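Local structure of NAD(P)H-flavin oxidoreductase (Staphylococcus epidermidis ATCC 12228, 3GBH) at residues S82-E96 and Y178-G192. The protein binds flavin mononucleotide and, as a member of the nitroreductase family, probably uses NAD(P)H to reduce flavin or other small acceptors. Sequence-based numbering, arbitrary orientation.
Sequences SSAMLIIFGDLQNYE and YDSDRYVPVLAIAIG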
# COMPACT_ATOMS: atom_id res chain seq x y z
N SER B 82 -18.89 -26.98 -24.84
CA SER B 82 -19.26 -26.35 -23.58
C SER B 82 -20.21 -27.19 -22.72
O SER B 82 -21.07 -27.95 -23.23
CB SER B 82 -19.91 -24.98 -23.84
OG SER B 82 -21.14 -25.10 -24.52
N SER B 83 -20.09 -27.03 -21.41
CA SER B 83 -21.07 -27.63 -20.51
C SER B 83 -22.44 -26.98 -20.74
O SER B 83 -23.46 -27.63 -20.65
CB SER B 83 -20.64 -27.47 -19.06
OG SER B 83 -19.50 -28.27 -18.81
N ALA B 84 -22.42 -25.66 -21.01
CA ALA B 84 -23.62 -24.94 -21.34
C ALA B 84 -23.22 -23.72 -22.16
O ALA B 84 -22.12 -23.17 -21.96
CB ALA B 84 -24.37 -24.49 -20.03
N MSE B 85 -24.12 -23.30 -23.06
CA MSE B 85 -24.03 -21.97 -23.67
C MSE B 85 -25.09 -21.09 -23.02
O MSE B 85 -26.29 -21.29 -23.22
CB MSE B 85 -24.28 -22.05 -25.17
CG MSE B 85 -24.20 -20.70 -25.88
SE MSE B 85 -22.43 -19.89 -25.84
CE MSE B 85 -21.62 -20.96 -27.21
N LEU B 86 -24.63 -20.11 -22.26
CA LEU B 86 -25.51 -19.16 -21.60
C LEU B 86 -25.83 -18.08 -22.62
O LEU B 86 -24.92 -17.54 -23.21
CB LEU B 86 -24.83 -18.55 -20.38
CG LEU B 86 -24.18 -19.51 -19.38
CD1 LEU B 86 -23.66 -18.75 -18.16
CD2 LEU B 86 -25.14 -20.60 -18.96
N ILE B 87 -27.11 -17.82 -22.86
CA ILE B 87 -27.49 -16.67 -23.69
C ILE B 87 -28.25 -15.71 -22.81
O ILE B 87 -29.30 -16.06 -22.26
CB ILE B 87 -28.32 -17.09 -24.90
CG1 ILE B 87 -27.64 -18.26 -25.64
CG2 ILE B 87 -28.53 -15.89 -25.85
CD1 ILE B 87 -28.48 -18.82 -26.82
N ILE B 88 -27.72 -14.49 -22.66
CA ILE B 88 -28.28 -13.51 -21.75
C ILE B 88 -29.06 -12.49 -22.56
O ILE B 88 -28.54 -11.91 -23.50
CB ILE B 88 -27.19 -12.82 -20.94
CG1 ILE B 88 -26.43 -13.84 -20.08
CG2 ILE B 88 -27.78 -11.71 -20.05
CD1 ILE B 88 -25.06 -13.37 -19.67
N PHE B 89 -30.34 -12.35 -22.21
CA PHE B 89 -31.27 -11.47 -22.83
C PHE B 89 -31.60 -10.36 -21.83
O PHE B 89 -31.50 -10.56 -20.63
CB PHE B 89 -32.57 -12.21 -23.16
CG PHE B 89 -32.45 -13.22 -24.26
CD1 PHE B 89 -31.99 -14.50 -23.99
CD2 PHE B 89 -32.83 -12.89 -25.56
CE1 PHE B 89 -31.88 -15.44 -24.99
CE2 PHE B 89 -32.74 -13.80 -26.57
CZ PHE B 89 -32.26 -15.10 -26.30
N GLY B 90 -32.00 -9.22 -22.35
CA GLY B 90 -32.48 -8.11 -21.54
C GLY B 90 -33.98 -7.99 -21.76
O GLY B 90 -34.46 -8.08 -22.88
N ASP B 91 -34.72 -7.84 -20.68
CA ASP B 91 -36.19 -7.68 -20.76
C ASP B 91 -36.51 -6.19 -20.90
O ASP B 91 -36.30 -5.41 -19.99
CB ASP B 91 -36.81 -8.27 -19.49
CG ASP B 91 -38.30 -8.16 -19.45
OD1 ASP B 91 -38.96 -7.72 -20.44
OD2 ASP B 91 -38.80 -8.58 -18.41
N LEU B 92 -37.02 -5.79 -22.06
CA LEU B 92 -37.37 -4.38 -22.32
C LEU B 92 -38.61 -3.93 -21.55
O LEU B 92 -38.88 -2.73 -21.49
CB LEU B 92 -37.61 -4.15 -23.83
CG LEU B 92 -36.44 -4.42 -24.78
CD1 LEU B 92 -36.91 -4.31 -26.25
CD2 LEU B 92 -35.30 -3.48 -24.51
N GLN B 93 -39.35 -4.89 -20.97
CA GLN B 93 -40.47 -4.61 -20.04
C GLN B 93 -40.16 -5.06 -18.62
O GLN B 93 -41.03 -5.55 -17.88
CB GLN B 93 -41.75 -5.25 -20.57
CG GLN B 93 -42.16 -4.70 -21.93
CD GLN B 93 -43.30 -5.47 -22.53
OE1 GLN B 93 -44.28 -5.74 -21.87
NE2 GLN B 93 -43.18 -5.81 -23.81
N ASN B 94 -38.92 -4.83 -18.21
CA ASN B 94 -38.42 -5.30 -16.95
C ASN B 94 -39.20 -4.76 -15.74
O ASN B 94 -39.15 -5.38 -14.65
CB ASN B 94 -36.94 -4.96 -16.82
CG ASN B 94 -36.63 -3.51 -17.09
OD1 ASN B 94 -37.02 -2.66 -16.32
ND2 ASN B 94 -35.90 -3.21 -18.21
N TYR B 95 -39.86 -3.62 -15.93
CA TYR B 95 -40.64 -2.94 -14.87
C TYR B 95 -41.89 -3.74 -14.51
O TYR B 95 -42.52 -3.49 -13.48
CB TYR B 95 -41.04 -1.53 -15.31
CG TYR B 95 -41.68 -1.50 -16.68
CD1 TYR B 95 -42.99 -1.90 -16.86
CD2 TYR B 95 -40.93 -1.16 -17.81
CE1 TYR B 95 -43.55 -1.92 -18.11
CE2 TYR B 95 -41.48 -1.16 -19.04
CZ TYR B 95 -42.79 -1.56 -19.20
OH TYR B 95 -43.34 -1.57 -20.47
N GLU B 96 -42.24 -4.72 -15.33
CA GLU B 96 -43.33 -5.62 -14.95
C GLU B 96 -43.01 -6.40 -13.66
O GLU B 96 -43.93 -6.90 -13.04
CB GLU B 96 -43.72 -6.57 -16.09
CG GLU B 96 -44.32 -5.88 -17.31
CD GLU B 96 -45.72 -5.32 -17.08
OE1 GLU B 96 -46.38 -5.77 -16.13
OE2 GLU B 96 -46.15 -4.44 -17.83
N TYR B 178 -38.25 -17.38 -26.94
CA TYR B 178 -38.49 -16.18 -26.15
C TYR B 178 -39.11 -15.14 -27.06
O TYR B 178 -38.81 -15.09 -28.26
CB TYR B 178 -37.19 -15.62 -25.58
CG TYR B 178 -36.56 -16.41 -24.44
CD1 TYR B 178 -36.95 -17.71 -24.14
CD2 TYR B 178 -35.56 -15.84 -23.68
CE1 TYR B 178 -36.35 -18.41 -23.10
CE2 TYR B 178 -34.96 -16.54 -22.65
CZ TYR B 178 -35.35 -17.81 -22.36
OH TYR B 178 -34.75 -18.46 -21.32
N ASP B 179 -39.99 -14.33 -26.49
CA ASP B 179 -40.71 -13.30 -27.25
C ASP B 179 -39.67 -12.30 -27.76
O ASP B 179 -39.04 -11.59 -26.97
CB ASP B 179 -41.72 -12.61 -26.30
CG ASP B 179 -42.57 -11.55 -26.99
OD1 ASP B 179 -42.18 -11.02 -28.05
OD2 ASP B 179 -43.65 -11.24 -26.43
N SER B 180 -39.45 -12.29 -29.08
CA SER B 180 -38.39 -11.48 -29.69
C SER B 180 -38.66 -9.98 -29.67
O SER B 180 -37.73 -9.18 -29.79
CB SER B 180 -38.07 -11.96 -31.12
OG SER B 180 -39.22 -11.97 -31.92
N ASP B 181 -39.91 -9.58 -29.49
CA ASP B 181 -40.24 -8.17 -29.33
C ASP B 181 -39.86 -7.65 -27.95
O ASP B 181 -39.51 -6.49 -27.83
CB ASP B 181 -41.74 -7.91 -29.54
CG ASP B 181 -42.16 -8.05 -31.00
OD1 ASP B 181 -41.27 -7.95 -31.88
OD2 ASP B 181 -43.38 -8.25 -31.26
N ARG B 182 -39.97 -8.50 -26.93
CA ARG B 182 -39.73 -8.12 -25.52
C ARG B 182 -38.32 -8.39 -25.01
O ARG B 182 -37.79 -7.65 -24.17
CB ARG B 182 -40.70 -8.88 -24.63
CG ARG B 182 -40.56 -8.52 -23.18
CD ARG B 182 -41.72 -9.00 -22.35
NE ARG B 182 -41.42 -8.87 -20.93
CZ ARG B 182 -42.29 -9.10 -19.95
NH1 ARG B 182 -43.54 -9.47 -20.21
NH2 ARG B 182 -41.90 -8.96 -18.70
N TYR B 183 -37.71 -9.47 -25.49
CA TYR B 183 -36.41 -9.89 -24.97
C TYR B 183 -35.31 -9.72 -26.00
O TYR B 183 -35.37 -10.32 -27.05
CB TYR B 183 -36.52 -11.34 -24.51
CG TYR B 183 -37.52 -11.49 -23.38
CD1 TYR B 183 -37.21 -11.04 -22.10
CD2 TYR B 183 -38.77 -12.05 -23.60
CE1 TYR B 183 -38.14 -11.16 -21.06
CE2 TYR B 183 -39.70 -12.19 -22.58
CZ TYR B 183 -39.38 -11.74 -21.31
OH TYR B 183 -40.33 -11.87 -20.30
N VAL B 184 -34.32 -8.87 -25.72
CA VAL B 184 -33.24 -8.63 -26.70
C VAL B 184 -31.96 -9.34 -26.26
O VAL B 184 -31.58 -9.25 -25.12
CB VAL B 184 -32.97 -7.14 -26.91
CG1 VAL B 184 -34.24 -6.48 -27.52
CG2 VAL B 184 -32.58 -6.47 -25.61
N PRO B 185 -31.30 -10.05 -27.18
CA PRO B 185 -30.04 -10.73 -26.82
C PRO B 185 -28.92 -9.74 -26.55
O PRO B 185 -28.75 -8.78 -27.30
CB PRO B 185 -29.73 -11.60 -28.02
CG PRO B 185 -30.57 -11.10 -29.14
CD PRO B 185 -31.60 -10.16 -28.62
N VAL B 186 -28.20 -9.93 -25.46
CA VAL B 186 -27.12 -9.02 -25.09
C VAL B 186 -25.77 -9.65 -25.42
O VAL B 186 -24.99 -9.13 -26.21
CB VAL B 186 -27.18 -8.65 -23.59
CG1 VAL B 186 -26.00 -7.73 -23.23
CG2 VAL B 186 -28.53 -7.97 -23.25
N LEU B 187 -25.51 -10.81 -24.83
CA LEU B 187 -24.33 -11.58 -25.18
C LEU B 187 -24.52 -13.01 -24.74
O LEU B 187 -25.43 -13.28 -23.96
CB LEU B 187 -23.09 -11.01 -24.52
CG LEU B 187 -22.77 -11.33 -23.09
CD1 LEU B 187 -21.26 -10.96 -22.77
CD2 LEU B 187 -23.73 -10.62 -22.18
N ALA B 188 -23.69 -13.90 -25.28
CA ALA B 188 -23.67 -15.30 -24.87
C ALA B 188 -22.39 -15.58 -24.08
O ALA B 188 -21.42 -14.82 -24.21
CB ALA B 188 -23.76 -16.20 -26.06
N ILE B 189 -22.39 -16.63 -23.26
CA ILE B 189 -21.21 -17.02 -22.50
C ILE B 189 -21.08 -18.53 -22.52
O ILE B 189 -21.93 -19.21 -21.95
CB ILE B 189 -21.27 -16.53 -21.03
CG1 ILE B 189 -21.57 -15.02 -20.94
CG2 ILE B 189 -19.94 -16.86 -20.29
CD1 ILE B 189 -21.62 -14.49 -19.51
N ALA B 190 -20.05 -19.07 -23.20
CA ALA B 190 -19.78 -20.51 -23.11
C ALA B 190 -19.17 -20.76 -21.75
O ALA B 190 -18.32 -20.00 -21.31
CB ALA B 190 -18.78 -21.00 -24.24
N ILE B 191 -19.57 -21.85 -21.10
CA ILE B 191 -19.02 -22.19 -19.79
C ILE B 191 -18.77 -23.69 -19.73
O ILE B 191 -19.52 -24.48 -20.28
CB ILE B 191 -19.97 -21.71 -18.65
CG1 ILE B 191 -19.34 -21.96 -17.27
CG2 ILE B 191 -21.36 -22.38 -18.75
CD1 ILE B 191 -20.16 -21.32 -16.13
N GLY B 192 -17.67 -24.07 -19.10
CA GLY B 192 -17.33 -25.46 -18.94
C GLY B 192 -15.99 -25.59 -18.29
O GLY B 192 -15.42 -24.60 -17.80
O HOH W 1 -39.36 -11.89 -17.74
O HOH W 2 -41.25 -4.83 -25.62
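R182 meets D91 side-on where strand 84-91 ends and the loop before strand 183-192 arrives. R182 NE donates to D91 OD1 at 2.8 Å and R182 NH2 to D91 OD2 at 3.1 Å, a two-nitrogen salt bridge with both oxygens close to the guanidinium plane, which is turned 31° from the carboxylate. With its CG anti to the backbone N (chi1 -178°) and the chain extended to NE, R182 reaches D91, CB of Q93 lying over one guanidinium face and OH of Y183 over the other. The backbone N of Q93 reaches OD1 of D91 from the face opposite R182 NE, closing an Asx turn, while R55 forms a second salt bridge at OD2; the carboxylate is thus held from several directions. Further along, the F89 ring takes Y178 CD2 over one face, 3.8 Å from F89 CD1, with the planes at 49°, and P185 CB approaches F89 CE2. On the other face of the sheet, I88 CD1 touches I189 CD1 at 3.6 Å and lies beside L187, whose side chain borders the FMN. I88 O takes V186 N at 2.8 Å and L187 N only weakly, two residues opposite one: a classic beta bulge within the central antiparallel strand pair of the nitroreductase-family fold.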